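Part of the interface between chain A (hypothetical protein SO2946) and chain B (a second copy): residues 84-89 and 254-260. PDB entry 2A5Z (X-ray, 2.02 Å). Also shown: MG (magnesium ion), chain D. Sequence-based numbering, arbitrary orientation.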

# COMPACT_ATOMS: atom_id res chain seq x y z
N GLU A 84 14.37 -15.31 -10.41
CA GLU A 84 15.61 -15.88 -10.93
C GLU A 84 16.44 -16.39 -9.77
O GLU A 84 16.97 -15.59 -9.00
CB GLU A 84 16.37 -14.77 -11.66
CG GLU A 84 17.46 -15.20 -12.62
CD GLU A 84 17.95 -14.01 -13.42
OE1 GLU A 84 19.18 -13.80 -13.51
OE2 GLU A 84 17.10 -13.25 -13.94
N GLY A 85 16.55 -17.71 -9.64
CA GLY A 85 17.23 -18.30 -8.48
C GLY A 85 16.58 -17.83 -7.19
O GLY A 85 15.38 -18.03 -6.99
N ASN A 86 17.36 -17.19 -6.33
CA ASN A 86 16.83 -16.66 -5.06
C ASN A 86 16.40 -15.20 -5.15
O ASN A 86 15.97 -14.60 -4.17
CB ASN A 86 17.83 -16.87 -3.93
CG ASN A 86 17.87 -18.30 -3.43
OD1 ASN A 86 16.95 -18.75 -2.73
ND2 ASN A 86 18.92 -19.02 -3.78
N HIS A 87 16.54 -14.62 -6.35
CA HIS A 87 16.03 -13.28 -6.63
C HIS A 87 14.53 -13.33 -6.95
O HIS A 87 14.11 -13.47 -8.09
CB HIS A 87 16.86 -12.63 -7.74
CG HIS A 87 18.29 -12.46 -7.37
ND1 HIS A 87 18.72 -11.45 -6.54
CD2 HIS A 87 19.38 -13.21 -7.65
CE1 HIS A 87 20.03 -11.56 -6.36
NE2 HIS A 87 20.45 -12.62 -7.03
N PHE A 88 13.75 -13.22 -5.88
CA PHE A 88 12.30 -13.35 -5.93
C PHE A 88 11.71 -11.98 -6.25
O PHE A 88 11.89 -11.05 -5.47
CB PHE A 88 11.83 -13.85 -4.55
CG PHE A 88 10.35 -13.76 -4.33
CD1 PHE A 88 9.47 -14.64 -4.97
CD2 PHE A 88 9.83 -12.84 -3.43
CE1 PHE A 88 8.10 -14.57 -4.74
CE2 PHE A 88 8.46 -12.77 -3.19
CZ PHE A 88 7.59 -13.64 -3.85
N GLY A 89 11.03 -11.88 -7.39
CA GLY A 89 10.44 -10.61 -7.83
C GLY A 89 11.47 -9.66 -8.42
O GLY A 89 12.20 -8.98 -7.70
N LYS B 254 5.33 -20.95 -0.43
CA LYS B 254 6.74 -21.02 -0.11
C LYS B 254 7.51 -20.29 -1.21
O LYS B 254 7.12 -20.35 -2.37
CB LYS B 254 7.20 -22.47 -0.01
CG LYS B 254 6.66 -23.21 1.21
CD LYS B 254 6.98 -24.70 1.14
CE LYS B 254 6.01 -25.44 0.23
NZ LYS B 254 6.06 -26.90 0.49
N VAL B 255 8.57 -19.58 -0.83
CA VAL B 255 9.37 -18.83 -1.80
C VAL B 255 10.86 -19.17 -1.71
O VAL B 255 11.36 -19.49 -0.62
CB VAL B 255 9.16 -17.27 -1.65
CG1 VAL B 255 7.69 -16.90 -1.69
CG2 VAL B 255 9.78 -16.75 -0.37
N SER B 256 11.57 -19.13 -2.84
CA SER B 256 13.03 -19.14 -2.86
C SER B 256 13.50 -17.69 -2.89
O SER B 256 13.47 -17.05 -3.94
CB SER B 256 13.58 -19.88 -4.09
OG SER B 256 13.07 -21.20 -4.19
N ALA B 257 13.90 -17.19 -1.73
CA ALA B 257 14.33 -15.80 -1.59
C ALA B 257 15.49 -15.64 -0.61
O ALA B 257 15.66 -14.58 -0.01
CB ALA B 257 13.15 -14.93 -1.17
N THR B 258 16.28 -16.70 -0.44
CA THR B 258 17.44 -16.64 0.45
C THR B 258 18.63 -15.98 -0.25
O THR B 258 19.31 -16.60 -1.07
CB THR B 258 17.81 -18.03 1.02
OG1 THR B 258 16.69 -18.55 1.75
CG2 THR B 258 19.02 -17.94 1.96
N ARG B 259 18.85 -14.71 0.07
CA ARG B 259 19.91 -13.92 -0.56
C ARG B 259 20.95 -13.48 0.46
O ARG B 259 20.73 -13.58 1.67
CB ARG B 259 19.31 -12.71 -1.27
CG ARG B 259 18.58 -13.04 -2.56
CD ARG B 259 17.52 -11.98 -2.89
NE ARG B 259 16.47 -11.91 -1.88
CZ ARG B 259 15.26 -11.39 -2.07
NH1 ARG B 259 14.93 -10.89 -3.25
NH2 ARG B 259 14.38 -11.37 -1.08
N ALA B 260 22.08 -12.99 -0.04
CA ALA B 260 23.18 -12.55 0.82
C ALA B 260 22.80 -11.29 1.59
O ALA B 260 22.19 -10.37 1.03
CB ALA B 260 24.43 -12.32 -0.01
MG MG D . 12.55 -8.98 -5.57

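Loops that meet across a protein interface often rely on one well-placed polar side chain and on shape for the rest, and the contact between these two copies of SO2946 is a compact example. Chain A presents a type II' turn from Glu84(A) to His87(A), closed by paired backbone hydrogen bonds between its ends, Glu84(A) N to His87(A) O (3.0 Å) and His87(A) N to Glu84(A) O (2.9 Å). Gly85(A), with a phi of 57°, occupies a conformation that glycine adopts readily.

The following residue, Asn86(A), carries the one hydrogen bond between the stretches. Its CA-to-CB bond points sideways, and the m rotamer, with chi2 near -74°, sets Asn86(A) OD1 3.1 Å from Thr258(B) N. A short amide side chain thus serves a backbone NH of a segment that is itself neither helix nor regular strand. The Asn86(A) backbone also contributes: its O lies 3.3 Å from Ala257(B) CA, in a nearly straight CA-H...O contact (161°).

Phe88(A) provides the apolar part. Its CA-to-CB bond points toward chain B, and the t rotamer (chi1 168°) lays one ring face against Val255(B), whose CG1 sits 4.2 Å from the centroid of the Phe88(A) ring in a CH-pi contact. Phe88(A) CB meanwhile packs 3.8 Å from Ala257(B) CB, where a small methyl fits closely.

Arg259(B) leaves its backbone sideways, but its m, t, m course brings the end of the side chain nearer to chain A. Arg259(B) CG lies over one face of the buried His87(A) ring, while Asn86(A) O lies over one face of the guanidinium. A weak hydrogen bond from Arg259(B) NE to Ala257(B) O (3.4 Å) links the side chain to its own loop. Between the two stretches, 416 Å² is buried, both sides summed. Beside the contact, Phe88(A) O and Gly89(A) O each bind the magnesium ion, MG, at 2.2 Å.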